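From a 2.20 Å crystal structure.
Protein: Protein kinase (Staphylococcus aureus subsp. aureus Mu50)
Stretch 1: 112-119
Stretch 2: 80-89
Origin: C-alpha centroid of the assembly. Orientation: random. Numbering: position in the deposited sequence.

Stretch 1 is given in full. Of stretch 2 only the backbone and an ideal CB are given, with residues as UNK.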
ATOM      1  N   LYS A 112       6.056   7.798  -6.711  1.00 31.62           N
ATOM      2  CA  LYS A 112       6.456   9.200  -6.670  1.00 32.03           C
ATOM      3  C   LYS A 112       5.791   9.989  -7.801  1.00 32.05           C
ATOM      4  O   LYS A 112       5.809   9.545  -8.955  1.00 32.51           O
ATOM      5  CB  LYS A 112       7.979   9.361  -6.770  1.00 32.21           C
ATOM      6  CG  LYS A 112       8.408  10.809  -6.606  1.00 32.90           C
ATOM      7  CD  LYS A 112       9.893  11.007  -6.715  1.00 37.22           C
ATOM      8  CE  LYS A 112      10.229  12.450  -6.364  1.00 39.50           C
ATOM      9  NZ  LYS A 112      11.486  12.508  -5.542  1.00 42.65           N
ATOM     10  N   GLY A 113       5.196  11.131  -7.454  1.00 31.75           N
ATOM     11  CA  GLY A 113       4.502  11.993  -8.425  1.00 32.00           C
ATOM     12  C   GLY A 113       3.022  11.684  -8.652  1.00 32.40           C
ATOM     13  O   GLY A 113       2.347  12.384  -9.421  1.00 32.37           O
ATOM     14  N   TYR A 114       2.515  10.635  -7.997  1.00 32.14           N
ATOM     15  CA  TYR A 114       1.113  10.217  -8.149  1.00 31.89           C
ATOM     16  C   TYR A 114       0.321  10.484  -6.875  1.00 32.62           C
ATOM     17  O   TYR A 114       0.847  10.382  -5.768  1.00 33.51           O
ATOM     18  CB  TYR A 114       1.004   8.739  -8.541  1.00 31.05           C
ATOM     19  CG  TYR A 114       1.544   8.407  -9.920  1.00 30.02           C
ATOM     20  CD1 TYR A 114       2.874   8.643 -10.246  1.00 29.93           C
ATOM     21  CD2 TYR A 114       0.724   7.859 -10.901  1.00 29.85           C
ATOM     22  CE1 TYR A 114       3.368   8.362 -11.516  1.00 30.50           C
ATOM     23  CE2 TYR A 114       1.221   7.560 -12.174  1.00 29.32           C
ATOM     24  CZ  TYR A 114       2.541   7.817 -12.461  1.00 29.44           C
ATOM     25  OH  TYR A 114       3.056   7.524 -13.691  1.00 31.37           O
ATOM     26  N   ILE A 115      -0.950  10.838  -7.046  1.00 33.04           N
ATOM     27  CA  ILE A 115      -1.844  11.178  -5.943  1.00 32.52           C
ATOM     28  C   ILE A 115      -2.165   9.985  -5.029  1.00 33.45           C
ATOM     29  O   ILE A 115      -2.722   8.986  -5.477  1.00 33.55           O
ATOM     30  CB  ILE A 115      -3.135  11.800  -6.493  1.00 31.50           C
ATOM     31  CG1 ILE A 115      -2.791  12.963  -7.411  1.00 28.40           C
ATOM     32  CG2 ILE A 115      -4.060  12.254  -5.348  1.00 31.65           C
ATOM     33  CD1 ILE A 115      -1.796  13.930  -6.849  1.00 22.85           C
ATOM     34  N   ALA A 116      -1.801  10.106  -3.756  1.00 34.61           N
ATOM     35  CA  ALA A 116      -2.041   9.061  -2.756  1.00 35.88           C
ATOM     36  C   ALA A 116      -3.396   9.176  -2.047  1.00 37.06           C
ATOM     37  O   ALA A 116      -3.887   8.184  -1.493  1.00 38.00           O
ATOM     38  CB  ALA A 116      -0.923   9.053  -1.723  1.00 35.40           C
ATOM     39  N   ASN A 117      -3.985  10.377  -2.049  1.00 37.21           N
ATOM     40  CA  ASN A 117      -5.179  10.670  -1.253  1.00 37.69           C
ATOM     41  C   ASN A 117      -5.853  11.961  -1.748  1.00 37.83           C
ATOM     42  O   ASN A 117      -5.190  12.888  -2.258  1.00 36.53           O
ATOM     43  CB  ASN A 117      -4.809  10.771   0.245  1.00 38.25           C
ATOM     44  CG  ASN A 117      -6.037  10.818   1.193  1.00 40.64           C
ATOM     45  OD1 ASN A 117      -6.645   9.788   1.510  1.00 43.46           O
ATOM     46  ND2 ASN A 117      -6.377  12.019   1.669  1.00 40.96           N
ATOM     47  N   GLN A 118      -7.180  11.968  -1.605  1.00 38.47           N
ATOM     48  CA  GLN A 118      -8.072  13.100  -1.846  1.00 39.20           C
ATOM     49  C   GLN A 118      -8.724  13.559  -0.559  1.00 39.74           C
ATOM     50  O   GLN A 118      -9.276  12.747   0.207  1.00 39.93           O
ATOM     51  CB  GLN A 118      -9.240  12.656  -2.700  1.00 39.38           C
ATOM     52  CG  GLN A 118      -9.059  12.768  -4.138  1.00 40.37           C
ATOM     53  CD  GLN A 118     -10.032  11.874  -4.845  1.00 41.68           C
ATOM     54  OE1 GLN A 118     -11.246  12.128  -4.868  1.00 42.08           O
ATOM     55  NE2 GLN A 118      -9.514  10.802  -5.415  1.00 41.68           N
ATOM     56  N   SER A 119      -8.685  14.868  -0.366  1.00 40.30           N
ATOM     57  CA  SER A 119      -9.445  15.604   0.639  1.00 41.03           C
ATOM     58  C   SER A 119     -10.915  15.213   0.634  1.00 41.22           C
ATOM     59  O   SER A 119     -11.502  14.981   1.679  1.00 41.39           O
ATOM     60  CB  SER A 119      -9.382  17.091   0.261  1.00 40.70           C
ATOM     61  OG  SER A 119      -9.165  17.904   1.373  1.00 42.54           O
ATOM     62  N   UNK A  80      -9.313  10.574  -8.333  1.00 43.33           N
ATOM     63  CA  UNK A  80      -8.017  10.952  -8.929  1.00 42.82           C
ATOM     64  C   UNK A  80      -6.842  10.227  -8.256  1.00 42.39           C
ATOM     65  O   UNK A  80      -5.695  10.349  -8.676  1.00 42.51           O
ATOM     66  CB  UNK A  80      -7.814  12.465  -8.826  1.00 42.82           C
ATOM     67  N   UNK A  81      -7.152   9.481  -7.202  1.00 42.15           N
ATOM     68  CA  UNK A  81      -6.186   8.651  -6.495  1.00 41.92           C
ATOM     69  C   UNK A  81      -5.449   7.714  -7.453  1.00 41.75           C
ATOM     70  O   UNK A  81      -6.064   6.975  -8.215  1.00 41.49           O
ATOM     71  CB  UNK A  81      -6.887   7.841  -5.402  1.00 41.92           C
ATOM     72  N   UNK A  82      -4.126   7.768  -7.436  1.00 41.90           N
ATOM     73  CA  UNK A  82      -3.339   6.865  -8.274  1.00 41.91           C
ATOM     74  C   UNK A  82      -2.960   7.392  -9.645  1.00 41.73           C
ATOM     75  O   UNK A  82      -2.122   6.782 -10.307  1.00 42.04           O
ATOM     76  CB  UNK A  82      -4.114   5.559  -8.459  1.00 41.91           C
ATOM     77  N   UNK A  83      -3.561   8.509 -10.069  1.00 41.49           N
ATOM     78  CA  UNK A  83      -3.169   9.209 -11.309  1.00 41.27           C
ATOM     79  C   UNK A  83      -1.960  10.091 -11.051  1.00 40.96           C
ATOM     80  O   UNK A  83      -1.767  10.530  -9.912  1.00 41.18           O
ATOM     81  CB  UNK A  83      -4.326  10.050 -11.853  1.00 41.27           C
ATOM     82  N   UNK A  84      -1.152  10.381 -12.104  1.00 40.78           N
ATOM     83  CA  UNK A  84      -0.079  11.381 -11.985  1.00 40.47           C
ATOM     84  C   UNK A  84      -0.671  12.752 -11.670  1.00 40.76           C
ATOM     85  O   UNK A  84      -1.804  13.023 -12.063  1.00 40.58           O
ATOM     86  CB  UNK A  84       0.749  11.445 -13.270  1.00 40.47           C
ATOM     87  N   UNK A  85       0.110  13.603 -11.000  1.00 40.93           N
ATOM     88  CA  UNK A  85      -0.353  14.899 -10.500  1.00 41.45           C
ATOM     89  C   UNK A  85      -1.088  15.736 -11.527  1.00 41.86           C
ATOM     90  O   UNK A  85      -2.155  16.261 -11.244  1.00 41.98           O
ATOM     91  CB  UNK A  85       0.839  15.700  -9.973  1.00 41.45           C
ATOM     92  N   UNK A  86      -0.504  15.877 -12.713  1.00 43.09           N
ATOM     93  CA  UNK A  86      -1.086  16.742 -13.746  1.00 44.02           C
ATOM     94  C   UNK A  86      -2.404  16.208 -14.308  1.00 43.77           C
ATOM     95  O   UNK A  86      -3.327  16.991 -14.525  1.00 43.44           O
ATOM     96  CB  UNK A  86      -0.086  16.922 -14.890  1.00 44.02           C
ATOM     97  N   UNK A  87      -2.503  14.887 -14.513  1.00 43.85           N
ATOM     98  CA  UNK A  87      -3.782  14.259 -14.907  1.00 44.14           C
ATOM     99  C   UNK A  87      -4.870  14.563 -13.860  1.00 43.99           C
ATOM    100  O   UNK A  87      -5.988  14.953 -14.199  1.00 43.16           O
ATOM    101  CB  UNK A  87      -3.611  12.747 -15.068  1.00 44.14           C
ATOM    102  N   UNK A  88      -4.503  14.408 -12.589  1.00 44.34           N
ATOM    103  CA  UNK A  88      -5.391  14.670 -11.459  1.00 44.45           C
ATOM    104  C   UNK A  88      -5.977  16.094 -11.473  1.00 44.81           C
ATOM    105  O   UNK A  88      -7.169  16.283 -11.229  1.00 43.88           O
ATOM    106  CB  UNK A  88      -4.632  14.440 -10.151  1.00 44.45           C
ATOM    107  N   UNK A  89      -5.114  17.074 -11.754  1.00 45.58           N
ATOM    108  CA  UNK A  89      -5.462  18.491 -11.708  1.00 46.25           C
ATOM    109  C   UNK A  89      -6.335  18.874 -12.892  1.00 47.62           C
ATOM    110  O   UNK A  89      -7.344  19.577 -12.736  1.00 47.57           O
ATOM    111  CB  UNK A  89      -4.198  19.353 -11.685  1.00 46.25           C
TER

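Three backbone hydrogen bonds fix the register before any side chain is considered: the N of position 82 to Ile115 O (2.7 Å, 157° at the hydrogen), Ile115 N to the O of position 83 (3.0 Å, 166°), and the N of position 85 to Gly113 O (3.0 Å, 143°).

At position 80 CA-to-CB points sideways, and the ideal CB lies 5.1 Å from Ile115 CG2. A compact or branched aliphatic group would suit this site, though a small polar one is conceivable. The residue is Val80; its CG2 comes 4.2 Å from Ile115 CG2.

Position 81 has phi/psi of -53/125, as expected for the second residue of a type II turn running from 80 to 83. Its CB also points sideways, 4.3 Å from Ile115 O, so many side chains could run along the strand. The deposited Ile81 does so, with CG1 4.1 Å from Asn117 CA.

Position 82 is the most constrained. At phi/psi of 92/-12 a CB would jam against the carbonyl O of the residue before, which calls for glycine. Gly82 completes the turn, closed by the N of position 83 to Val80 O at 3.1 Å, and its O lies at the edge of the Tyr114 ring, 3.1 Å from CD2.

At position 83 CB points away and meets nothing of stretch 1 within 5.5 Å, so the contact leaves the choice wide. Leu83 contributes mainly its backbone: besides the bond to Ile115 N, its O lies 3.4 Å from Tyr114 CA.

The ideal CB of position 84 lies 4.1 Å from Tyr114 CE2. Phi is -62°, and no hydrogen bond from its N is needed to stretch 1, so proline fits, as would small aliphatic residues. Pro84, at the helix N-cap, sets CB 4.2 Å from the ring centroid, 16° off the normal, a CH-pi contact over the face; its CG is 3.5 Å from Tyr114 CE2.

Position 85 has a sideways CB, 3.7 Å from Gly113 O and 4.5 Å from Ile115 CD1. A long chain able to turn outward is suitable, among others. In Lys85 the end leads away, while its CB stays 4.4 Å from Ile115 CD1.

Positions 86, 87 and 89 offer no contact to read; polar or apolar residues would serve. They are Glu86, Glu87 and Leu89.

Position 88 points toward stretch 1, its ideal CB just 3.6 Å from Ile115 CG1. Such closeness favours a small side chain, and Ala88 packs its CB on that atom.

Stretch 2 80-89: VIGLPKEEAL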
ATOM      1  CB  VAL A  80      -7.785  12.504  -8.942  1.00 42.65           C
ATOM      2  CG1 VAL A  80      -8.944  13.239  -9.633  1.00 42.92           C
ATOM      3  CG2 VAL A  80      -7.605  13.054  -7.532  1.00 43.39           C
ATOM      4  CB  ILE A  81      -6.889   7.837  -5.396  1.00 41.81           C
ATOM      5  CG1 ILE A  81      -7.286   8.762  -4.239  1.00 41.74           C
ATOM      6  CG2 ILE A  81      -5.992   6.714  -4.904  1.00 41.56           C
ATOM      7  CD1 ILE A  81      -8.401   8.239  -3.360  1.00 42.80           C
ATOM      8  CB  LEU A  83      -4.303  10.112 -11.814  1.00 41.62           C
ATOM      9  CG  LEU A  83      -5.740   9.580 -11.858  1.00 42.99           C
ATOM     10  CD1 LEU A  83      -6.677  10.672 -12.349  1.00 42.72           C
ATOM     11  CD2 LEU A  83      -5.854   8.296 -12.733  1.00 44.87           C
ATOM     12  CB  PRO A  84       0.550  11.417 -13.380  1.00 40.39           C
ATOM     13  CG  PRO A  84       0.096  10.217 -14.067  1.00 40.05           C
ATOM     14  CD  PRO A  84      -1.210   9.802 -13.458  1.00 40.32           C
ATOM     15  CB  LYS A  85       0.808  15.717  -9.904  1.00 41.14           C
ATOM     16  CG  LYS A  85       0.354  17.013  -9.245  1.00 40.12           C
ATOM     17  CD  LYS A  85       1.481  17.812  -8.638  1.00 41.75           C
ATOM     18  CE  LYS A  85       2.261  18.600  -9.671  1.00 44.18           C
ATOM     19  NZ  LYS A  85       3.093  19.661  -9.013  1.00 46.66           N
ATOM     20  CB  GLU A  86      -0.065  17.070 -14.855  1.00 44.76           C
ATOM     21  CG  GLU A  86       0.378  15.903 -15.741  1.00 48.00           C
ATOM     22  CD  GLU A  86       0.044  16.119 -17.217  1.00 52.87           C
ATOM     23  OE1 GLU A  86       0.600  17.074 -17.811  1.00 53.38           O
ATOM     24  OE2 GLU A  86      -0.756  15.324 -17.783  1.00 54.25           O
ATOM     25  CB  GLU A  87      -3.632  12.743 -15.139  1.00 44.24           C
ATOM     26  CG  GLU A  87      -4.883  12.020 -15.739  1.00 43.90           C
ATOM     27  CD  GLU A  87      -4.697  10.493 -15.905  1.00 44.41           C
ATOM     28  OE1 GLU A  87      -3.605   9.973 -15.620  1.00 44.61           O
ATOM     29  OE2 GLU A  87      -5.635   9.796 -16.346  1.00 45.02           O
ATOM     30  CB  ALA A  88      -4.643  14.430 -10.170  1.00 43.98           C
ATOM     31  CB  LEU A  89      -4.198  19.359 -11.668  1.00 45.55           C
ATOM     32  CG  LEU A  89      -3.395  19.470 -10.359  1.00 44.19           C
ATOM     33  CD1 LEU A  89      -2.094  20.230 -10.577  1.00 41.89           C
ATOM     34  CD2 LEU A  89      -4.213  20.139  -9.263  1.00 43.54           C
TER
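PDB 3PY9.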